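Local coordinates for protein cytosine-specific methyltransferase (Escherichia coli O157:H7 EDL933, PDB 3G7U) that probably transfers a methyl group from S-adenosyl-L-methionine to carbon 5 of cytosine in DNA, at residues A[323-328]-A[345-350]. Residues are numbered along the deposited sequence; the frame is centred on the assembly and turned at random.
Sequences EAARLQ and RQIGNS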
ATOM      1  N   GLU A 323     -10.926   7.848  -6.408  1.00 20.34           N
ATOM      2  CA  GLU A 323     -11.520   8.008  -5.078  1.00 24.33           C
ATOM      3  C   GLU A 323     -11.069   6.919  -4.123  1.00 23.66           C
ATOM      4  O   GLU A 323     -10.728   7.214  -2.976  1.00 21.81           O
ATOM      5  CB  GLU A 323     -13.054   8.047  -5.174  1.00 20.68           C
ATOM      6  CG  GLU A 323     -13.531   9.381  -5.808  1.00 21.53           C
ATOM      7  CD  GLU A 323     -14.998   9.399  -6.272  1.00 27.56           C
ATOM      8  OE1 GLU A 323     -15.644   8.332  -6.351  1.00 23.58           O
ATOM      9  OE2 GLU A 323     -15.506  10.512  -6.603  1.00 24.89           O
ATOM     10  N   ALA A 324     -11.049   5.671  -4.595  1.00 21.16           N
ATOM     11  CA  ALA A 324     -10.524   4.578  -3.806  1.00 21.21           C
ATOM     12  C   ALA A 324      -9.054   4.792  -3.427  1.00 24.84           C
ATOM     13  O   ALA A 324      -8.651   4.499  -2.269  1.00 23.31           O
ATOM     14  CB  ALA A 324     -10.685   3.269  -4.556  1.00 19.24           C
ATOM     15  N   ALA A 325      -8.264   5.278  -4.383  1.00 19.68           N
ATOM     16  CA  ALA A 325      -6.820   5.569  -4.161  1.00 19.21           C
ATOM     17  C   ALA A 325      -6.680   6.587  -3.063  1.00 22.00           C
ATOM     18  O   ALA A 325      -5.833   6.441  -2.169  1.00 21.06           O
ATOM     19  CB  ALA A 325      -6.163   6.096  -5.420  1.00 18.94           C
ATOM     20  N   ARG A 326      -7.512   7.650  -3.113  1.00 17.06           N
ATOM     21  CA  ARG A 326      -7.421   8.648  -2.069  1.00 19.77           C
ATOM     22  C   ARG A 326      -7.787   8.056  -0.717  1.00 19.62           C
ATOM     23  O   ARG A 326      -7.130   8.315   0.302  1.00 24.19           O
ATOM     24  CB  ARG A 326      -8.346   9.817  -2.384  1.00 18.99           C
ATOM     25  CG  ARG A 326      -7.887  10.664  -3.536  1.00 25.91           C
ATOM     26  CD  ARG A 326      -8.381  12.066  -3.307  1.00 23.21           C
ATOM     27  NE  ARG A 326      -7.893  13.075  -4.276  1.00 20.38           N
ATOM     28  CZ  ARG A 326      -8.415  14.291  -4.360  1.00 22.40           C
ATOM     29  NH1 ARG A 326      -7.977  15.172  -5.257  1.00 21.86           N
ATOM     30  NH2 ARG A 326      -9.413  14.612  -3.537  1.00 25.21           N
ATOM     31  N   LEU A 327      -8.839   7.267  -0.686  1.00 19.96           N
ATOM     32  CA  LEU A 327      -9.267   6.720   0.573  1.00 18.02           C
ATOM     33  C   LEU A 327      -8.236   5.738   1.153  1.00 22.76           C
ATOM     34  O   LEU A 327      -8.187   5.527   2.354  1.00 24.23           O
ATOM     35  CB  LEU A 327     -10.623   6.039   0.378  1.00 20.64           C
ATOM     36  CG  LEU A 327     -11.719   7.051   0.002  1.00 17.45           C
ATOM     37  CD1 LEU A 327     -12.960   6.263  -0.448  1.00 22.54           C
ATOM     38  CD2 LEU A 327     -12.085   7.922   1.257  1.00 20.60           C
ATOM     39  N   GLN A 328      -7.402   5.155   0.297  1.00 22.38           N
ATOM     40  CA  GLN A 328      -6.394   4.197   0.759  1.00 21.76           C
ATOM     41  C   GLN A 328      -5.104   4.899   1.185  1.00 24.53           C
ATOM     42  O   GLN A 328      -4.268   4.285   1.829  1.00 28.37           O
ATOM     43  CB  GLN A 328      -6.157   3.154  -0.358  1.00 24.88           C
ATOM     44  CG  GLN A 328      -5.191   2.045  -0.098  1.00 32.64           C
ATOM     45  CD  GLN A 328      -5.665   1.074   0.953  1.00 45.23           C
ATOM     46  OE1 GLN A 328      -6.847   1.027   1.312  1.00 40.18           O
ATOM     47  NE2 GLN A 328      -4.727   0.284   1.466  1.00 50.19           N
ATOM     48  N   ARG A 345      -8.239  -3.613  -7.832  1.00 27.97           N
ATOM     49  CA  ARG A 345      -7.410  -4.687  -7.271  1.00 25.62           C
ATOM     50  C   ARG A 345      -6.055  -4.159  -6.803  1.00 23.08           C
ATOM     51  O   ARG A 345      -5.661  -4.460  -5.676  1.00 25.96           O
ATOM     52  CB  ARG A 345      -7.243  -5.849  -8.252  1.00 28.49           C
ATOM     53  CG  ARG A 345      -8.489  -6.707  -8.348  1.00 35.54           C
ATOM     54  CD  ARG A 345      -8.549  -7.483  -9.678  1.00 46.00           C
ATOM     55  NE  ARG A 345      -7.462  -8.451  -9.812  1.00 54.77           N
ATOM     56  CZ  ARG A 345      -7.512  -9.709  -9.369  1.00 61.93           C
ATOM     57  NH1 ARG A 345      -8.607 -10.166  -8.757  1.00 59.45           N
ATOM     58  NH2 ARG A 345      -6.463 -10.514  -9.541  1.00 61.01           N
ATOM     59  N   GLN A 346      -5.358  -3.351  -7.612  1.00 22.34           N
ATOM     60  CA  GLN A 346      -4.053  -2.804  -7.190  1.00 22.75           C
ATOM     61  C   GLN A 346      -4.138  -1.996  -5.891  1.00 27.06           C
ATOM     62  O   GLN A 346      -3.285  -2.114  -5.005  1.00 23.77           O
ATOM     63  CB  GLN A 346      -3.448  -1.934  -8.287  1.00 21.69           C
ATOM     64  CG  GLN A 346      -3.096  -2.749  -9.561  1.00 20.50           C
ATOM     65  CD  GLN A 346      -2.543  -1.911 -10.682  1.00 23.79           C
ATOM     66  OE1 GLN A 346      -2.852  -0.754 -10.816  1.00 23.52           O
ATOM     67  NE2 GLN A 346      -1.696  -2.496 -11.490  1.00 22.47           N
ATOM     68  N   ILE A 347      -5.163  -1.153  -5.814  1.00 23.77           N
ATOM     69  CA  ILE A 347      -5.426  -0.350  -4.623  1.00 22.17           C
ATOM     70  C   ILE A 347      -5.770  -1.199  -3.386  1.00 25.50           C
ATOM     71  O   ILE A 347      -5.140  -1.044  -2.328  1.00 27.79           O
ATOM     72  CB  ILE A 347      -6.527   0.700  -4.934  1.00 23.02           C
ATOM     73  CG1 ILE A 347      -5.977   1.670  -5.964  1.00 21.44           C
ATOM     74  CG2 ILE A 347      -6.846   1.529  -3.662  1.00 25.27           C
ATOM     75  CD1 ILE A 347      -7.070   2.455  -6.736  1.00 19.45           C
ATOM     76  N   GLY A 348      -6.762  -2.083  -3.514  1.00 24.40           N
ATOM     77  CA  GLY A 348      -7.184  -2.973  -2.435  1.00 26.21           C
ATOM     78  C   GLY A 348      -6.095  -3.864  -1.865  1.00 32.17           C
ATOM     79  O   GLY A 348      -6.039  -4.071  -0.660  1.00 29.76           O
ATOM     80  N   ASN A 349      -5.215  -4.358  -2.733  1.00 25.33           N
ATOM     81  CA  ASN A 349      -4.056  -5.186  -2.351  1.00 30.57           C
ATOM     82  C   ASN A 349      -2.868  -4.458  -1.712  1.00 31.60           C
ATOM     83  O   ASN A 349      -1.831  -5.085  -1.426  1.00 35.52           O
ATOM     84  CB  ASN A 349      -3.517  -5.906  -3.599  1.00 33.48           C
ATOM     85  CG  ASN A 349      -4.415  -7.043  -4.057  1.00 44.05           C
ATOM     86  OD1 ASN A 349      -5.218  -7.559  -3.284  1.00 46.36           O
ATOM     87  ND2 ASN A 349      -4.285  -7.436  -5.330  1.00 45.04           N
ATOM     88  N   SER A 350      -2.972  -3.151  -1.523  1.00 26.14           N
ATOM     89  CA  SER A 350      -1.840  -2.378  -1.053  1.00 27.27           C
ATOM     90  C   SER A 350      -1.932  -2.068   0.429  1.00 24.35           C
ATOM     91  O   SER A 350      -3.030  -1.917   0.977  1.00 25.56           O
ATOM     92  CB  SER A 350      -1.737  -1.060  -1.831  1.00 26.02           C
ATOM     93  OG  SER A 350      -1.381  -1.320  -3.175  1.00 30.42           O
TER
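Ile347 pushes its branched side chain between Ala324, Ala325 and Gln328, joining helix 321-328 to the end of helix 340-348. EAARLQ and QIGNS fall within what family nomenclature calls motifs IX and X of the C5-cytosine methyltransferases, so this buried contact brings together two signature segments that follow one another closely along the chain. Both branches of Ile347 are used. CD1, at the tip of the longer one, reaches the two alanines, 4.0 Å from Ala325 CB and 4.3 Å from Ala324 CB. The shorter one, CG2, lies 3.7 Å from Gln328 CB and rests against the carbonyl oxygen of Ala324, which is already engaged by Gln328 N one helical turn on. The single methyl groups of Ala324 and Ala325 suit this place because they let the isoleucine come close to the helix backbone, with Ile347 CD1 3.9 Å from Ala325 N.

The side chains of Gln328 and Ile347 run alongside one another, each heading for the other's helix. With CG anti to the backbone N (chi1 -178°), the glutamine extends towards helix 340-348, then bends at chi2 (68°), carrying its amide beyond Ile347 towards Ser350. Its CB and CG lie against the CG2 methyl of Ile347, while the polar end meets the chain leaving the helix: Gln328 NE2 lies 2.8 Å from Ser350 O, although the angle is poor for a hydrogen bond. Arg162 approaches both sides of the contact, through a weak hydrogen bond from NE to Gln328 OE1 and another bond from NH2 to Gly348 O. Serine suits the exit from helix 340-348, since its short side chain can fold back onto the last turn: Ser350 OG donates to Gln346 O at 2.8 Å, with a C=O...donor angle of 158°.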